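Local structure of cell division control protein 13 (Saccharomyces cerevisiae, 4HCE) at residues I65-R74 with A121-S129. The protein probably helps maintain telomeres through its OB2 domain, whose dimerisation is required for productive Stn1 binding. Sequence-based numbering, arbitrary orientation.
Sequences IEIVIPTRER and AVWSLKNIS
Val68 joins strand 65-69 to residues 121-129 of strand 120-129 by two backbone hydrogen bonds: its N gives to Trp123 O (2.8 Å) and its O takes Leu125 N (3.2 Å). The strands run parallel in sense but cross at -63°, so this pairing is short, and water 1 bridges Glu66 O and Trp123 N where they splay, also giving to Glu66 OE1. Packing is tight beside the bonds. On one face of the sheet Val68 CG2 meets Val122 CG2 at 3.6 Å, the two side chains at about a right angle. On the other, Ile67 CG2 lies 3.9 Å from Leu125 CB, and the Ile69 and Leu125 side chains lie side by side, pointing the same way, with Ile69 CD1 3.6 Å from Leu125 CD2. Ile65 CD1 sits over one face of the Trp123 indole, which Arg107 also contacts by a cation-pi interaction. The polar, more watery side begins at Arg74, in the first turn of helix 72-79, which Thr71 N-caps. With CG anti to the backbone N (chi1 178°) and a bend at chi2, the Arg74 chain brings its NH2 to Leu125 O (2.8 Å, nearly straight), with Leu125 O in the guanidinium plane, though NH2 stands above the carbonyl plane; the bond to Lys126 O is weak. Water 2 links NE to Leu125 O, and Glu77 forms a salt bridge with NH1. A methionine in place of Arg74 would probably leave Leu125 O without its direct charged donor and Glu77 without its mate. Lys126 and Asn127 form a classic beta bulge opposite Glu104. The parallel pairing of strands 65-69 and 120-129, with a helix following the former, is characteristic of the OB fold.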
loop_
_atom_site.group_PDB
_atom_site.type_symbol
_atom_site.label_atom_id
_atom_site.label_comp_id
_atom_site.label_asym_id
_atom_site.label_seq_id
_atom_site.Cartn_x
_atom_site.Cartn_y
_atom_site.Cartn_z
ATOM N N ILE B 65 -4.371 -10.344 2.432
ATOM C CA ILE B 65 -3.846 -9.259 3.226
ATOM C C ILE B 65 -2.497 -8.808 2.700
ATOM O O ILE B 65 -1.715 -9.612 2.139
ATOM C CB ILE B 65 -3.805 -9.562 4.742
ATOM C CG1 ILE B 65 -3.003 -10.818 5.026
ATOM C CG2 ILE B 65 -5.221 -9.631 5.334
ATOM C CD1 ILE B 65 -2.208 -10.674 6.308
ATOM N N GLU B 66 -2.264 -7.510 2.872
ATOM C CA GLU B 66 -0.980 -6.869 2.663
ATOM C C GLU B 66 -0.076 -7.099 3.899
ATOM O O GLU B 66 -0.478 -6.894 5.029
ATOM C CB GLU B 66 -1.203 -5.371 2.401
ATOM C CG GLU B 66 0.062 -4.539 2.526
ATOM C CD GLU B 66 -0.228 -3.052 2.762
ATOM O OE1 GLU B 66 -0.151 -2.553 3.941
ATOM O OE2 GLU B 66 -0.550 -2.396 1.756
ATOM N N ILE B 67 1.155 -7.520 3.671
ATOM C CA ILE B 67 2.117 -7.714 4.754
ATOM C C ILE B 67 3.346 -6.862 4.437
ATOM O O ILE B 67 3.976 -7.030 3.385
ATOM C CB ILE B 67 2.550 -9.183 4.871
ATOM C CG1 ILE B 67 1.335 -10.121 5.017
ATOM C CG2 ILE B 67 3.520 -9.362 6.034
ATOM C CD1 ILE B 67 1.679 -11.596 4.821
ATOM N N VAL B 68 3.675 -5.944 5.342
ATOM C CA VAL B 68 4.823 -5.095 5.161
ATOM C C VAL B 68 6.030 -5.716 5.834
ATOM O O VAL B 68 5.918 -6.283 6.944
ATOM C CB VAL B 68 4.591 -3.614 5.617
ATOM C CG1 VAL B 68 3.268 -3.073 5.095
ATOM C CG2 VAL B 68 4.598 -3.482 7.122
ATOM N N ILE B 69 7.156 -5.665 5.114
ATOM C CA ILE B 69 8.504 -5.874 5.664
ATOM C C ILE B 69 9.036 -4.450 5.823
ATOM O O ILE B 69 9.454 -3.830 4.846
ATOM C CB ILE B 69 9.441 -6.643 4.699
ATOM C CG1 ILE B 69 8.678 -7.687 3.874
ATOM C CG2 ILE B 69 10.620 -7.258 5.454
ATOM C CD1 ILE B 69 8.266 -8.945 4.613
ATOM N N PRO B 70 8.987 -3.912 7.047
ATOM C CA PRO B 70 9.143 -2.460 7.306
ATOM C C PRO B 70 10.524 -1.782 7.107
ATOM O O PRO B 70 10.570 -0.575 6.830
ATOM C CB PRO B 70 8.664 -2.283 8.756
ATOM C CG PRO B 70 8.528 -3.651 9.337
ATOM C CD PRO B 70 8.697 -4.695 8.267
ATOM N N THR B 71 11.631 -2.503 7.257
ATOM C CA THR B 71 12.955 -1.867 7.102
ATOM C C THR B 71 13.829 -2.688 6.140
ATOM O O THR B 71 13.600 -3.891 5.950
ATOM C CB THR B 71 13.693 -1.771 8.464
ATOM O OG1 THR B 71 13.830 -3.091 8.994
ATOM C CG2 THR B 71 12.926 -0.919 9.476
ATOM N N ARG B 72 14.826 -2.040 5.538
ATOM C CA ARG B 72 15.854 -2.748 4.741
ATOM C C ARG B 72 16.599 -3.849 5.511
ATOM O O ARG B 72 16.923 -4.899 4.961
ATOM C CB ARG B 72 16.853 -1.759 4.163
ATOM C CG ARG B 72 16.264 -0.905 3.047
ATOM C CD ARG B 72 17.243 0.172 2.643
ATOM N NE ARG B 72 17.408 1.132 3.732
ATOM C CZ ARG B 72 18.201 2.193 3.672
ATOM N NH1 ARG B 72 18.912 2.427 2.582
ATOM N NH2 ARG B 72 18.282 3.018 4.703
ATOM N N GLU B 73 16.838 -3.599 6.792
ATOM C CA GLU B 73 17.529 -4.527 7.660
ATOM C C GLU B 73 16.721 -5.820 7.816
ATOM O O GLU B 73 17.269 -6.922 7.765
ATOM C CB GLU B 73 17.784 -3.874 9.027
ATOM C CG GLU B 73 18.359 -4.823 10.063
ATOM C CD GLU B 73 18.459 -4.212 11.452
ATOM O OE1 GLU B 73 19.272 -4.719 12.241
ATOM O OE2 GLU B 73 17.734 -3.234 11.772
ATOM N N ARG B 74 15.418 -5.666 8.014
ATOM C CA ARG B 74 14.530 -6.807 8.104
ATOM C C ARG B 74 14.417 -7.557 6.767
ATOM O O ARG B 74 14.365 -8.777 6.742
ATOM C CB ARG B 74 13.159 -6.370 8.638
ATOM C CG ARG B 74 12.131 -7.480 8.717
ATOM C CD ARG B 74 12.585 -8.585 9.663
ATOM N NE ARG B 74 11.456 -9.453 9.971
ATOM C CZ ARG B 74 11.545 -10.635 10.558
ATOM N NH1 ARG B 74 12.734 -11.122 10.889
ATOM N NH2 ARG B 74 10.445 -11.333 10.789
ATOM N N ALA B 121 -1.903 1.452 11.025
ATOM C CA ALA B 121 -1.856 0.053 11.475
ATOM C C ALA B 121 -1.635 -0.800 10.245
ATOM O O ALA B 121 -2.343 -0.664 9.272
ATOM C CB ALA B 121 -3.136 -0.359 12.184
ATOM N N VAL B 122 -0.626 -1.656 10.288
ATOM C CA VAL B 122 -0.337 -2.550 9.180
ATOM C C VAL B 122 0.007 -3.907 9.776
ATOM O O VAL B 122 0.289 -4.010 10.981
ATOM C CB VAL B 122 0.843 -2.039 8.320
ATOM C CG1 VAL B 122 0.510 -0.693 7.655
ATOM C CG2 VAL B 122 2.108 -1.912 9.159
ATOM N N TRP B 123 -0.042 -4.936 8.928
ATOM C CA TRP B 123 0.497 -6.235 9.251
ATOM C C TRP B 123 1.965 -6.286 8.910
ATOM O O TRP B 123 2.367 -5.975 7.783
ATOM C CB TRP B 123 -0.253 -7.314 8.464
ATOM C CG TRP B 123 -1.652 -7.526 8.971
ATOM C CD1 TRP B 123 -2.850 -7.206 8.340
ATOM C CD2 TRP B 123 -2.043 -8.103 10.267
ATOM N NE1 TRP B 123 -3.928 -7.545 9.128
ATOM C CE2 TRP B 123 -3.515 -8.109 10.287
ATOM C CE3 TRP B 123 -1.354 -8.606 11.353
ATOM C CZ2 TRP B 123 -4.231 -8.592 11.373
ATOM C CZ3 TRP B 123 -2.084 -9.102 12.434
ATOM C CH2 TRP B 123 -3.486 -9.075 12.453
ATOM N N SER B 124 2.799 -6.682 9.858
ATOM C CA SER B 124 4.189 -6.918 9.513
ATOM C C SER B 124 4.580 -8.377 9.652
ATOM O O SER B 124 3.988 -9.094 10.440
ATOM C CB SER B 124 5.113 -6.067 10.364
ATOM O OG SER B 124 5.019 -6.524 11.685
ATOM N N LEU B 125 5.599 -8.793 8.909
ATOM C CA LEU B 125 6.009 -10.178 8.904
ATOM C C LEU B 125 6.769 -10.558 10.155
ATOM O O LEU B 125 7.902 -10.145 10.344
ATOM C CB LEU B 125 6.883 -10.477 7.678
ATOM C CG LEU B 125 7.221 -11.945 7.435
ATOM C CD1 LEU B 125 6.153 -12.859 8.042
ATOM C CD2 LEU B 125 7.319 -12.177 5.942
ATOM N N LYS B 126 6.133 -11.340 11.021
ATOM C CA LYS B 126 6.792 -11.837 12.218
ATOM C C LYS B 126 7.637 -13.079 11.905
ATOM O O LYS B 126 8.811 -13.143 12.239
ATOM C CB LYS B 126 5.793 -12.162 13.314
ATOM C CG LYS B 126 6.433 -12.337 14.672
ATOM C CD LYS B 126 5.367 -12.466 15.748
ATOM C CE LYS B 126 5.972 -12.185 17.115
ATOM N NZ LYS B 126 6.410 -13.448 17.754
ATOM N N ASN B 127 7.006 -14.078 11.305
ATOM C CA ASN B 127 7.676 -15.312 10.935
ATOM C C ASN B 127 7.179 -15.787 9.599
ATOM O O ASN B 127 6.056 -15.486 9.207
ATOM C CB ASN B 127 7.423 -16.398 11.968
ATOM C CG ASN B 127 8.217 -16.175 13.222
ATOM O OD1 ASN B 127 9.448 -16.028 13.178
ATOM N ND2 ASN B 127 7.524 -16.128 14.354
ATOM N N ILE B 128 8.027 -16.547 8.922
ATOM C CA ILE B 128 7.682 -17.148 7.641
ATOM C C ILE B 128 8.369 -18.489 7.489
ATOM O O ILE B 128 9.580 -18.637 7.719
ATOM C CB ILE B 128 8.023 -16.252 6.417
ATOM C CG1 ILE B 128 7.615 -16.946 5.089
ATOM C CG2 ILE B 128 9.502 -15.880 6.404
ATOM C CD1 ILE B 128 7.308 -15.986 3.952
ATOM N N SER B 129 7.562 -19.459 7.093
ATOM C CA SER B 129 8.057 -20.747 6.751
ATOM C C SER B 129 7.625 -21.083 5.337
ATOM O O SER B 129 6.434 -21.007 4.979
ATOM C CB SER B 129 7.550 -21.793 7.720
ATOM O OG SER B 129 7.959 -23.043 7.233
HETATM O O HOH W 1 -1.056 -4.369 6.376
HETATM O O HOH W 2 8.809 -7.978 9.331
HETATM O O HOH W 3 11.702 -14.053 11.395
#